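Local coordinates for sortase family protein (Streptococcus agalactiae, PDB 3O0P) that probably joins pilus subunits covalently during pilus assembly, as a pilus-related class C sortase of Group B Streptococcus, at residues A[23-28]-A[144-149]; A[33-38]-A[99-104]; A[71-76]-A[126-131]; A[112-117]-A[140-145]; A[153-158]-A[164-169]. One frame throughout, in Å; residues are numbered along the deposited sequence. Where two conformers were deposited one is given.

Interaction 1 of 5, residues A[23-28]-A[144-149]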
# COMPACT_ATOMS: atom_id res chain seq x y z
N LYS A 23 16.59 19.16 -1.16
CA LYS A 23 16.09 19.65 -2.44
C LYS A 23 15.58 18.50 -3.30
O LYS A 23 14.55 18.61 -3.92
CB LYS A 23 17.14 20.44 -3.21
CG LYS A 23 17.35 21.87 -2.71
CD LYS A 23 18.28 22.68 -3.63
CE LYS A 23 18.76 23.93 -2.94
NZ LYS A 23 19.59 24.71 -3.88
N GLU A 24 16.28 17.38 -3.29
CA GLU A 24 15.88 16.24 -4.11
C GLU A 24 14.63 15.57 -3.57
O GLU A 24 13.76 15.16 -4.33
CB GLU A 24 17.05 15.25 -4.24
CG GLU A 24 16.75 13.97 -5.01
CD GLU A 24 16.39 14.18 -6.47
OE1 GLU A 24 16.40 15.32 -6.96
OE2 GLU A 24 16.13 13.14 -7.12
N ILE A 25 14.52 15.45 -2.25
CA ILE A 25 13.29 14.96 -1.65
C ILE A 25 12.13 15.87 -2.04
O ILE A 25 11.08 15.39 -2.46
CB ILE A 25 13.43 14.84 -0.12
CG1 ILE A 25 14.41 13.71 0.24
CG2 ILE A 25 12.06 14.61 0.53
CD1 ILE A 25 14.82 13.69 1.68
N ASN A 26 12.34 17.18 -1.97
CA ASN A 26 11.28 18.10 -2.35
C ASN A 26 10.88 17.96 -3.79
O ASN A 26 9.69 18.04 -4.11
CB ASN A 26 11.71 19.53 -2.05
CG ASN A 26 11.30 19.98 -0.69
OD1 ASN A 26 10.14 19.82 -0.31
ND2 ASN A 26 12.20 20.65 0.01
N ARG A 27 11.86 17.78 -4.68
CA ARG A 27 11.57 17.64 -6.10
C ARG A 27 10.75 16.38 -6.34
O ARG A 27 9.73 16.40 -7.03
CB ARG A 27 12.88 17.57 -6.87
CG ARG A 27 12.66 17.55 -8.38
CD ARG A 27 13.92 17.23 -9.16
NE ARG A 27 14.37 15.86 -8.97
CZ ARG A 27 13.88 14.84 -9.65
NH1 ARG A 27 12.96 15.05 -10.58
NH2 ARG A 27 14.31 13.61 -9.43
N ARG A 28 11.18 15.28 -5.74
CA ARG A 28 10.50 14.01 -5.92
C ARG A 28 9.10 14.04 -5.32
O ARG A 28 8.14 13.53 -5.92
CB ARG A 28 11.32 12.89 -5.29
CG ARG A 28 12.58 12.55 -6.07
CD ARG A 28 13.46 11.68 -5.21
NE ARG A 28 14.60 11.05 -5.86
CZ ARG A 28 14.70 9.75 -6.14
NH1 ARG A 28 13.68 8.93 -5.94
NH2 ARG A 28 15.82 9.28 -6.64
N ASN A 144 8.08 6.46 3.58
CA ASN A 144 8.49 6.81 2.21
C ASN A 144 9.82 7.56 2.28
O ASN A 144 10.44 7.62 3.34
CB ASN A 144 7.38 7.60 1.50
CG ASN A 144 7.02 8.89 2.22
OD1 ASN A 144 7.90 9.62 2.68
ND2 ASN A 144 5.72 9.15 2.36
N ILE A 145 10.28 8.11 1.17
CA ILE A 145 11.59 8.72 1.15
C ILE A 145 11.69 9.91 2.08
O ILE A 145 12.80 10.28 2.45
CB ILE A 145 12.02 9.17 -0.26
CG1 ILE A 145 10.92 9.99 -0.97
CG2 ILE A 145 12.46 7.98 -1.12
CD1 ILE A 145 11.37 10.70 -2.21
N LYS A 146 10.56 10.55 2.41
CA LYS A 146 10.58 11.72 3.27
C LYS A 146 10.37 11.42 4.75
O LYS A 146 11.05 11.99 5.60
CB LYS A 146 9.51 12.71 2.80
CG LYS A 146 9.47 13.97 3.67
CD LYS A 146 8.47 15.01 3.22
CE LYS A 146 8.62 16.30 4.03
NZ LYS A 146 9.81 17.08 3.62
N GLU A 147 9.41 10.57 5.07
CA GLU A 147 8.96 10.46 6.47
C GLU A 147 8.13 9.19 6.64
O GLU A 147 7.82 8.50 5.68
CB GLU A 147 8.14 11.72 6.86
CG GLU A 147 6.89 11.87 6.01
CD GLU A 147 6.32 13.28 6.01
OE1 GLU A 147 6.88 14.21 6.66
OE2 GLU A 147 5.31 13.46 5.30
N THR A 148 7.76 8.91 7.88
CA THR A 148 6.86 7.83 8.19
C THR A 148 5.50 8.42 8.52
O THR A 148 5.38 9.37 9.31
CB THR A 148 7.37 7.02 9.39
OG1 THR A 148 8.64 6.46 9.06
CG2 THR A 148 6.44 5.89 9.69
N ILE A 149 4.46 7.87 7.90
CA ILE A 149 3.09 8.28 8.13
C ILE A 149 2.31 7.11 8.73
O ILE A 149 2.54 5.95 8.40
CB ILE A 149 2.46 8.84 6.83
CG1 ILE A 149 2.48 7.80 5.71
CG2 ILE A 149 3.18 10.12 6.41
CD1 ILE A 149 1.80 8.24 4.42
O HOH W 1 8.97 17.38 0.69
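I25 and I145 bring helix 22-37 up against the turn that follows strand 139-143, with K146 and R28 completing the contact. I25 CG2 packs on the CB of K146 at 3.9 Å, the two side chains crossing at roughly a right angle, while I25 CD1 lies near the carbonyl O of I145. One turn further along the helix, I145 CD1 nestles against CB and CD of R28, 3.8 Å from each. K146 runs out with CG anti to its N (chi1 180°), then bends at the last torsion, and a water joins its NZ to OD1 of N26. The turn connects strands 139-143 and 148-159, an antiparallel hairpin of the sortase beta-sheet, and N144 shapes it as an Asx turn: its OD1 accepts from the N of K146 at 2.8 Å and from the N of E147. On the helix, R28 NE binds E24 OE2 at 2.9 Å, and R27 grips the same carboxylate side-on with NE and NH2. R28 NH1 also reaches the carbonyls of M63 and E65.

Interaction 2 of 5, residues A[33-38]-A[99-104]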
# COMPACT_ATOMS: atom_id res chain seq x y z
N GLN A 33 3.15 14.46 -5.55
CA GLN A 33 1.95 15.24 -5.31
C GLN A 33 1.23 15.54 -6.62
O GLN A 33 0.01 15.43 -6.71
CB GLN A 33 2.34 16.54 -4.58
CG GLN A 33 1.17 17.44 -4.34
CD GLN A 33 0.22 16.80 -3.35
OE1 GLN A 33 0.63 16.20 -2.35
NE2 GLN A 33 -1.07 16.88 -3.64
N ALA A 34 1.97 15.99 -7.63
CA ALA A 34 1.37 16.27 -8.92
C ALA A 34 0.71 15.03 -9.51
O ALA A 34 -0.39 15.11 -10.08
CB ALA A 34 2.40 16.89 -9.89
N TYR A 35 1.36 13.88 -9.40
CA TYR A 35 0.79 12.62 -9.85
C TYR A 35 -0.51 12.34 -9.11
O TYR A 35 -1.52 12.02 -9.72
CB TYR A 35 1.81 11.48 -9.61
CG TYR A 35 1.22 10.13 -9.92
CD1 TYR A 35 1.38 9.56 -11.17
CD2 TYR A 35 0.50 9.42 -8.95
CE1 TYR A 35 0.83 8.32 -11.47
CE2 TYR A 35 -0.05 8.18 -9.25
CZ TYR A 35 0.11 7.65 -10.52
OH TYR A 35 -0.44 6.44 -10.80
N ASN A 36 -0.52 12.51 -7.79
CA ASN A 36 -1.74 12.26 -7.01
C ASN A 36 -2.86 13.20 -7.40
O ASN A 36 -4.02 12.82 -7.48
CB ASN A 36 -1.48 12.36 -5.51
CG ASN A 36 -0.91 11.11 -4.93
OD1 ASN A 36 -0.77 10.12 -5.64
ND2 ASN A 36 -0.59 11.14 -3.64
N ASP A 37 -2.53 14.46 -7.65
CA ASP A 37 -3.56 15.42 -8.04
C ASP A 37 -4.16 15.10 -9.40
O ASP A 37 -5.29 15.48 -9.67
CB ASP A 37 -2.97 16.82 -8.07
CG ASP A 37 -2.69 17.36 -6.71
OD1 ASP A 37 -3.20 16.80 -5.72
OD2 ASP A 37 -1.97 18.39 -6.65
N SER A 38 -3.40 14.46 -10.28
CA SER A 38 -3.90 14.10 -11.61
C SER A 38 -4.33 12.63 -11.70
O SER A 38 -4.59 12.13 -12.79
CB SER A 38 -2.84 14.40 -12.67
OG SER A 38 -1.68 13.63 -12.46
N HIS A 99 2.07 -1.60 -4.35
CA HIS A 99 1.15 -0.47 -4.34
C HIS A 99 0.19 -0.64 -5.51
O HIS A 99 0.58 -1.01 -6.63
CB HIS A 99 1.92 0.83 -4.46
CG HIS A 99 1.03 1.99 -4.77
ND1 HIS A 99 0.82 2.47 -6.04
CD2 HIS A 99 0.24 2.73 -3.95
CE1 HIS A 99 -0.07 3.44 -6.00
NE2 HIS A 99 -0.44 3.61 -4.74
N LEU A 100 -1.09 -0.43 -5.24
CA LEU A 100 -2.11 -0.62 -6.24
C LEU A 100 -2.20 0.58 -7.18
O LEU A 100 -2.64 1.66 -6.80
CB LEU A 100 -3.45 -0.90 -5.59
CG LEU A 100 -4.55 -1.38 -6.51
CD1 LEU A 100 -4.17 -2.70 -7.17
CD2 LEU A 100 -5.83 -1.53 -5.74
N GLU A 101 -1.78 0.40 -8.43
CA GLU A 101 -1.78 1.50 -9.38
C GLU A 101 -3.23 1.91 -9.62
O GLU A 101 -4.12 1.09 -9.74
CB GLU A 101 -1.08 1.08 -10.68
CG GLU A 101 -0.81 2.25 -11.60
CD GLU A 101 -0.13 1.85 -12.90
OE1 GLU A 101 0.10 0.65 -13.11
OE2 GLU A 101 0.19 2.77 -13.69
N GLY A 102 -3.44 3.22 -9.67
CA GLY A 102 -4.78 3.76 -9.68
C GLY A 102 -5.22 4.34 -8.35
O GLY A 102 -6.29 4.98 -8.29
N THR A 103 -4.44 4.10 -7.30
CA THR A 103 -4.66 4.69 -5.99
C THR A 103 -3.55 5.70 -5.69
O THR A 103 -2.50 5.73 -6.35
CB THR A 103 -4.75 3.63 -4.87
OG1 THR A 103 -3.46 3.09 -4.54
CG2 THR A 103 -5.73 2.51 -5.29
N SER A 104 -3.80 6.56 -4.72
CA SER A 104 -2.84 7.61 -4.41
C SER A 104 -1.51 6.98 -4.03
O SER A 104 -1.46 5.93 -3.37
CB SER A 104 -3.32 8.42 -3.23
OG SER A 104 -4.64 8.89 -3.38
O HOH W 2 -1.40 4.88 -8.71
O HOH W 3 -0.26 5.39 -13.23
O HOH W 4 -4.78 11.13 -4.76
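N36, in the last turn of helix 22-37, comes with its CA to 5.4 Å from the CA of S104, where the loop leaves a type II turn from L100 to T103 with G102 at phi 103°. The N36 amide lies against CA and CB of S104: OD1 is 3.5 Å from S104 CA, and ND2 is 3.9 Å from S104 CB. N36 OD1 accepts from the N of L105. S104 OG, bonded to the N of H113, is joined by a water to N36 O, the latter leg long. Y35 sends its hydroxyl toward the turn; its CG is anti to the backbone N (chi1 173°), which carries OH to within 4.3 Å of E101 CG. Two waters lie in the plane at the ring edge: one joins Y35 OH to the N of G102 and the O of T103, the other links Y35 OH to E101 OE2. H99 NE2 donates to S104 O at 2.9 Å, from above the carbonyl plane, and T103 OG1 donates to L100 O at 2.8 Å, in the carbonyl plane on a lone pair. Amide and waters make this a polar, partly water-mediated contact that fastens the N-terminal helix to the loop between strands 97-99 and 112-117 of the sortase domain.

Interaction 3 of 5, residues A[71-76]-A[126-131]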
# COMPACT_ATOMS: atom_id res chain seq x y z
N GLY A 71 8.82 2.36 -0.52
CA GLY A 71 8.55 2.54 0.88
C GLY A 71 8.65 1.26 1.65
O GLY A 71 9.12 0.25 1.14
N ILE A 72 8.20 1.34 2.89
CA ILE A 72 8.16 0.22 3.82
C ILE A 72 6.81 0.25 4.52
O ILE A 72 6.38 1.31 5.00
CB ILE A 72 9.25 0.35 4.89
CG1 ILE A 72 10.63 0.40 4.24
CG2 ILE A 72 9.15 -0.76 5.92
CD1 ILE A 72 11.71 0.89 5.16
N ILE A 73 6.13 -0.90 4.57
CA ILE A 73 4.89 -1.03 5.32
C ILE A 73 5.16 -1.81 6.60
O ILE A 73 5.69 -2.92 6.56
CB ILE A 73 3.75 -1.70 4.47
CG1 ILE A 73 2.47 -1.92 5.28
CG2 ILE A 73 4.20 -3.00 3.82
CD1 ILE A 73 1.76 -0.66 5.71
N SER A 74 4.82 -1.21 7.74
CA SER A 74 4.96 -1.84 9.04
C SER A 74 3.61 -2.08 9.66
O SER A 74 2.81 -1.15 9.77
CB SER A 74 5.78 -0.95 9.99
OG SER A 74 7.09 -0.77 9.50
N VAL A 75 3.36 -3.32 10.07
CA VAL A 75 2.12 -3.69 10.72
C VAL A 75 2.52 -4.40 12.03
O VAL A 75 2.70 -5.63 12.05
CB VAL A 75 1.22 -4.60 9.86
CG1 VAL A 75 -0.15 -4.67 10.49
CG2 VAL A 75 1.13 -4.06 8.45
N PRO A 76 2.70 -3.64 13.13
CA PRO A 76 3.32 -4.25 14.32
C PRO A 76 2.57 -5.43 14.93
O PRO A 76 3.17 -6.37 15.47
CB PRO A 76 3.40 -3.09 15.31
CG PRO A 76 3.48 -1.89 14.47
CD PRO A 76 2.71 -2.17 13.21
N GLU A 126 5.08 -15.23 5.02
CA GLU A 126 4.05 -14.68 5.90
C GLU A 126 3.29 -13.55 5.20
O GLU A 126 2.08 -13.62 5.08
CB GLU A 126 4.63 -14.18 7.22
CG GLU A 126 3.81 -13.09 7.90
CD GLU A 126 2.93 -13.60 9.03
OE1 GLU A 126 2.63 -14.80 9.07
OE2 GLU A 126 2.53 -12.75 9.88
N LEU A 127 4.00 -12.51 4.78
CA LEU A 127 3.38 -11.41 4.03
C LEU A 127 2.09 -10.95 4.76
O LEU A 127 2.18 -10.56 5.93
CB LEU A 127 3.16 -11.83 2.57
CG LEU A 127 4.46 -12.13 1.80
CD1 LEU A 127 4.20 -12.75 0.44
CD2 LEU A 127 5.26 -10.85 1.65
N PHE A 128 0.94 -10.93 4.10
CA PHE A 128 -0.31 -10.50 4.74
C PHE A 128 -1.20 -11.70 5.14
O PHE A 128 -2.40 -11.56 5.25
CB PHE A 128 -1.10 -9.55 3.84
CG PHE A 128 -0.63 -8.10 3.87
CD1 PHE A 128 0.47 -7.69 4.62
CD2 PHE A 128 -1.28 -7.16 3.10
CE1 PHE A 128 0.87 -6.39 4.61
CE2 PHE A 128 -0.89 -5.82 3.11
CZ PHE A 128 0.20 -5.44 3.85
N SER A 129 -0.60 -12.87 5.36
CA SER A 129 -1.34 -14.05 5.81
C SER A 129 -2.17 -13.79 7.05
O SER A 129 -3.22 -14.42 7.24
CB SER A 129 -0.38 -15.22 6.10
OG SER A 129 0.32 -15.60 4.94
N ASN A 130 -1.70 -12.90 7.92
CA ASN A 130 -2.39 -12.63 9.17
C ASN A 130 -3.06 -11.28 9.22
O ASN A 130 -3.41 -10.80 10.29
CB ASN A 130 -1.44 -12.82 10.34
CG ASN A 130 -1.14 -14.27 10.60
OD1 ASN A 130 -2.06 -15.06 10.77
ND2 ASN A 130 0.13 -14.64 10.58
N LEU A 131 -3.31 -10.67 8.07
CA LEU A 131 -3.97 -9.36 8.01
C LEU A 131 -5.35 -9.38 8.68
O LEU A 131 -5.81 -8.38 9.22
CB LEU A 131 -4.10 -8.89 6.55
CG LEU A 131 -4.41 -7.41 6.39
CD1 LEU A 131 -3.13 -6.65 6.74
CD2 LEU A 131 -4.86 -7.05 4.99
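F128 turns the edge of its ring to I73, whose CG1 lies near the ring plane, 4.4 Å from F128 CZ. V75, two residues on and on the same side of the strand, brings CG2 to 4.5 Å from F128 CE1 at an oblique angle. Both contacts are loose, apolar and buried. One face of the ring is covered by L131 CD1, which sits 4.0 Å above the plane and over its centre. Two overlapping beta turns, a type II' from E126 to S129 and a type I from F128 to L131, carry F128, whose CG stands beside the backbone N (chi1 -82°) and brings the ring to the strand. The first is braced by E126 O, which accepts from both N and OG of S129, the latter at 2.7 Å; N130 ND2 adds a bond to E126 OE2. In the sortase beta-sheet, strand 71-75 runs between strands 80-85 and 139-143, while the 126-131 loop leads from strand 112-117 toward 139-143, and F128 also touches T180 of strand 174-182.

Interaction 4 of 5, residues A[112-117]-A[140-145]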
# COMPACT_ATOMS: atom_id res chain seq x y z
N THR A 112 -6.63 11.87 -0.16
CA THR A 112 -5.78 10.81 -0.68
C THR A 112 -6.22 9.48 -0.10
O THR A 112 -6.70 9.41 1.02
CB THR A 112 -4.28 11.05 -0.37
OG1 THR A 112 -4.07 11.02 1.03
CG2 THR A 112 -3.80 12.34 -0.96
N HIS A 113 -6.03 8.44 -0.88
CA HIS A 113 -6.30 7.09 -0.42
C HIS A 113 -5.34 6.15 -1.11
O HIS A 113 -5.50 5.88 -2.31
CB HIS A 113 -7.75 6.70 -0.71
CG HIS A 113 -8.15 5.42 -0.07
ND1 HIS A 113 -9.44 4.95 -0.11
CD2 HIS A 113 -7.45 4.51 0.67
CE1 HIS A 113 -9.52 3.80 0.55
NE2 HIS A 113 -8.33 3.52 1.03
N THR A 114 -4.31 5.71 -0.38
CA THR A 114 -3.32 4.80 -0.93
C THR A 114 -3.70 3.38 -0.56
O THR A 114 -4.23 3.15 0.52
CB THR A 114 -1.92 5.16 -0.36
OG1 THR A 114 -0.90 4.49 -1.10
CG2 THR A 114 -1.76 4.83 1.10
N VAL A 115 -3.41 2.43 -1.45
CA VAL A 115 -3.70 1.03 -1.19
C VAL A 115 -2.41 0.21 -1.36
O VAL A 115 -1.76 0.28 -2.40
CB VAL A 115 -4.80 0.51 -2.12
CG1 VAL A 115 -5.06 -0.96 -1.83
CG2 VAL A 115 -6.07 1.31 -1.94
N ILE A 116 -2.06 -0.50 -0.29
CA ILE A 116 -0.87 -1.35 -0.24
C ILE A 116 -1.36 -2.79 -0.12
O ILE A 116 -2.26 -3.08 0.67
CB ILE A 116 -0.01 -0.99 0.98
CG1 ILE A 116 0.35 0.50 0.95
CG2 ILE A 116 1.25 -1.83 1.05
CD1 ILE A 116 1.04 0.98 -0.33
N THR A 117 -0.76 -3.69 -0.89
CA THR A 117 -1.27 -5.04 -0.98
C THR A 117 -0.16 -6.08 -0.85
O THR A 117 0.98 -5.85 -1.25
CB THR A 117 -2.10 -5.20 -2.28
OG1 THR A 117 -2.81 -6.44 -2.25
CG2 THR A 117 -1.24 -5.15 -3.55
N PHE A 140 -0.91 0.99 11.61
CA PHE A 140 0.12 0.61 10.66
C PHE A 140 0.79 1.85 10.15
O PHE A 140 0.26 2.95 10.26
CB PHE A 140 -0.40 -0.29 9.55
CG PHE A 140 -1.50 0.30 8.69
CD1 PHE A 140 -1.19 1.00 7.53
CD2 PHE A 140 -2.84 0.11 9.00
CE1 PHE A 140 -2.18 1.50 6.72
CE2 PHE A 140 -3.83 0.60 8.17
CZ PHE A 140 -3.50 1.29 7.03
N TYR A 141 1.98 1.65 9.61
CA TYR A 141 2.88 2.75 9.29
C TYR A 141 3.47 2.56 7.90
O TYR A 141 3.86 1.46 7.55
CB TYR A 141 4.00 2.77 10.35
CG TYR A 141 3.46 2.73 11.76
CD1 TYR A 141 3.20 3.90 12.45
CD2 TYR A 141 3.16 1.52 12.38
CE1 TYR A 141 2.68 3.88 13.73
CE2 TYR A 141 2.62 1.49 13.67
CZ TYR A 141 2.38 2.68 14.33
OH TYR A 141 1.87 2.67 15.60
N ILE A 142 3.57 3.65 7.14
CA ILE A 142 4.23 3.61 5.85
C ILE A 142 5.39 4.60 5.89
O ILE A 142 5.18 5.77 6.20
CB ILE A 142 3.26 3.99 4.70
CG1 ILE A 142 2.15 2.95 4.60
CG2 ILE A 142 4.01 4.07 3.37
CD1 ILE A 142 0.98 3.39 3.76
N GLN A 143 6.59 4.12 5.59
CA GLN A 143 7.73 4.99 5.45
C GLN A 143 7.99 5.20 3.98
O GLN A 143 8.08 4.25 3.21
CB GLN A 143 8.95 4.40 6.13
CG GLN A 143 10.15 5.32 6.07
CD GLN A 143 11.38 4.74 6.73
OE1 GLN A 143 11.33 3.71 7.42
NE2 GLN A 143 12.52 5.38 6.50
N ASN A 144 8.08 6.46 3.58
CA ASN A 144 8.49 6.81 2.21
C ASN A 144 9.82 7.56 2.28
O ASN A 144 10.44 7.62 3.34
CB ASN A 144 7.38 7.60 1.50
CG ASN A 144 7.02 8.89 2.22
OD1 ASN A 144 7.90 9.62 2.68
ND2 ASN A 144 5.72 9.15 2.36
N ILE A 145 10.28 8.11 1.17
CA ILE A 145 11.59 8.72 1.15
C ILE A 145 11.69 9.91 2.08
O ILE A 145 12.80 10.28 2.45
CB ILE A 145 12.02 9.17 -0.26
CG1 ILE A 145 10.92 9.99 -0.97
CG2 ILE A 145 12.46 7.98 -1.12
CD1 ILE A 145 11.37 10.70 -2.21
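I142 reaches from strand 139-143 toward T114 and I116 on strand 112-117. Its CB is directed at the other strand, and the torsion there (chi1 -64°) places CG1 anti to the carbonyl carbon and CG2 anti to the backbone N. Beyond CG1 the chain is extended, so CD1 is the atom that makes the contact. This methyl meets T114 CG2 at 4.1 Å, the two side chains approaching tip to tip, and I116 CG1, also at 4.1 Å, across which I142 passes obliquely. One methyl thus touches two residues of the facing strand. The two strands are not neighbours in the sheet, and their closest CA atoms, those of I116 and I142, are 9.4 Å apart: the contact crosses the interior of the eight-stranded sortase beta-barrel, with side chains alone spanning the gap. T114 keeps its methyl for this interior and sends its hydroxyl another way, OG1 bonding to the carbonyl O of S104. I116 folds at its second torsion (chi2 -56°), so CG1 rather than CD1 faces I142. Around the same core, I142 also lies on I149 of strand 148-159 and on I73 of strand 71-75, while T114 touches A176 of strand 174-182.

Interaction 5 of 5, residues A[153-158]-A[164-169]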
# COMPACT_ATOMS: atom_id res chain seq x y z
N VAL A 153 -6.68 1.84 12.06
CA VAL A 153 -7.74 1.06 11.43
C VAL A 153 -9.10 1.55 11.90
O VAL A 153 -9.35 1.65 13.11
CB VAL A 153 -7.56 -0.43 11.74
CG1 VAL A 153 -8.72 -1.25 11.18
CG2 VAL A 153 -6.24 -0.93 11.16
N ASP A 154 -10.00 1.80 10.95
CA ASP A 154 -11.35 2.24 11.25
C ASP A 154 -12.44 1.53 10.45
O ASP A 154 -13.61 1.83 10.63
CB ASP A 154 -11.49 3.77 11.08
CG ASP A 154 -11.42 4.24 9.63
OD1 ASP A 154 -11.53 3.42 8.70
OD2 ASP A 154 -11.27 5.48 9.44
N GLN A 155 -12.09 0.58 9.59
CA GLN A 155 -13.08 -0.15 8.81
C GLN A 155 -12.43 -1.40 8.26
O GLN A 155 -11.33 -1.34 7.76
CB GLN A 155 -13.57 0.72 7.66
CG GLN A 155 -14.66 0.06 6.81
CD GLN A 155 -15.16 0.97 5.71
OE1 GLN A 155 -16.08 1.75 5.90
NE2 GLN A 155 -14.54 0.89 4.56
N ILE A 156 -13.11 -2.53 8.37
CA ILE A 156 -12.64 -3.77 7.80
C ILE A 156 -13.79 -4.36 7.01
O ILE A 156 -14.88 -4.56 7.54
CB ILE A 156 -12.20 -4.74 8.90
CG1 ILE A 156 -11.07 -4.08 9.72
CG2 ILE A 156 -11.75 -6.04 8.30
CD1 ILE A 156 -10.67 -4.80 10.95
N LYS A 157 -13.55 -4.58 5.72
CA LYS A 157 -14.58 -5.06 4.81
C LYS A 157 -14.06 -6.19 3.95
O LYS A 157 -12.90 -6.19 3.57
CB LYS A 157 -15.10 -3.95 3.89
CG LYS A 157 -15.85 -2.88 4.62
CD LYS A 157 -16.37 -1.80 3.69
CE LYS A 157 -17.65 -2.21 3.02
NZ LYS A 157 -18.26 -1.09 2.27
N VAL A 158 -14.93 -7.14 3.63
CA VAL A 158 -14.65 -8.20 2.69
C VAL A 158 -15.55 -7.95 1.50
O VAL A 158 -16.76 -7.86 1.66
CB VAL A 158 -14.91 -9.58 3.31
CG1 VAL A 158 -14.87 -10.67 2.24
CG2 VAL A 158 -13.90 -9.84 4.42
N PHE A 164 -14.56 -2.02 -6.46
CA PHE A 164 -13.49 -1.11 -6.11
C PHE A 164 -13.96 0.07 -5.26
O PHE A 164 -13.16 0.94 -4.95
CB PHE A 164 -12.84 -0.55 -7.38
CG PHE A 164 -12.17 -1.59 -8.22
CD1 PHE A 164 -11.03 -2.23 -7.77
CD2 PHE A 164 -12.68 -1.92 -9.46
CE1 PHE A 164 -10.42 -3.20 -8.54
CE2 PHE A 164 -12.07 -2.88 -10.24
CZ PHE A 164 -10.94 -3.52 -9.78
N SER A 165 -15.24 0.10 -4.90
CA SER A 165 -15.82 1.28 -4.24
C SER A 165 -15.07 1.73 -3.00
O SER A 165 -14.97 2.92 -2.74
CB SER A 165 -17.27 0.98 -3.83
OG SER A 165 -18.13 0.91 -4.95
N ASP A 166 -14.57 0.79 -2.23
CA ASP A 166 -13.95 1.13 -0.95
C ASP A 166 -12.48 1.44 -1.06
O ASP A 166 -11.84 1.69 -0.05
CB ASP A 166 -14.16 -0.02 0.04
CG ASP A 166 -15.61 -0.37 0.17
OD1 ASP A 166 -16.39 0.48 0.66
OD2 ASP A 166 -15.98 -1.48 -0.24
N LEU A 167 -11.97 1.43 -2.29
CA LEU A 167 -10.57 1.78 -2.54
C LEU A 167 -10.40 3.16 -3.14
O LEU A 167 -9.28 3.59 -3.31
CB LEU A 167 -9.95 0.78 -3.51
CG LEU A 167 -10.00 -0.66 -3.02
CD1 LEU A 167 -9.35 -1.56 -4.05
CD2 LEU A 167 -9.31 -0.84 -1.65
N LEU A 168 -11.50 3.84 -3.43
CA LEU A 168 -11.44 5.12 -4.12
C LEU A 168 -11.14 6.24 -3.15
O LEU A 168 -11.34 6.10 -1.93
CB LEU A 168 -12.77 5.39 -4.83
CG LEU A 168 -13.27 4.28 -5.77
CD1 LEU A 168 -14.54 4.73 -6.46
CD2 LEU A 168 -12.21 3.85 -6.77
N VAL A 169 -10.66 7.35 -3.69
CA VAL A 169 -10.39 8.51 -2.89
C VAL A 169 -11.69 9.02 -2.27
O VAL A 169 -12.72 9.11 -2.92
CB VAL A 169 -9.74 9.62 -3.75
CG1 VAL A 169 -9.73 10.97 -3.01
CG2 VAL A 169 -8.32 9.18 -4.18
O HOH W 5 -15.54 2.46 2.21
O HOH W 6 -18.60 -1.76 -0.82
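K157 and D166 cross at about a right angle, the lysine coming over the aspartate's carboxylate rather than meeting it end-on. NZ forms a salt bridge with D166 OD1 at 2.9 Å, approaching from above the carboxylate plane, 38° out of it. The lysine bends at its third torsion (chi3 81°), folding the end of the chain back over the carboxylate: CE is 3.7 Å from D166 OD2 and CD is 3.8 Å from D166 OD1. A water bridges the pair, accepting from K157 NZ and donating to D166 OD2 at 2.7 Å, so both carboxylate oxygens are linked to the ammonium. Q155, on the same side of the strand, stands farther away; a second water accepts from its NE2 and donates to D166 OD1. The close pairing of opposite charges probably favours the charged forms of both. Strand 148-159 carries a classic beta bulge at D154 and Q155, both opposite R194 of the neighbouring strand 189-198, and D154 OD1 makes a salt bridge to R194. Segment 164-169 belongs to the β6/β7 loop of sortases, which leads on toward strand 174-182, with L167 resting on L192 and T177, and L168 O bonded to H113 of strand 112-117.

How the interactions relate
From the N terminus, helix 22-37 supplies the first side of two contacts: interaction 1 closes a long loop onto the turn between strands 139-143 and 148-159, and interaction 2, nested inside it, joins the helix end to the loop after strand 97-99. Interaction 3 also lies within that long loop, but its segments alternate with those of interaction 2, so the two cross. Interaction 4 crosses interaction 3 as well, and ends on the same stretch as interaction 1, sharing N144 and I145. Interaction 5 closes last, a short loop in series with the others. Together they tie the N-terminal helix to the 144-149 turn and the 99-104 loop, link strands across the interior, and fasten three connecting loops.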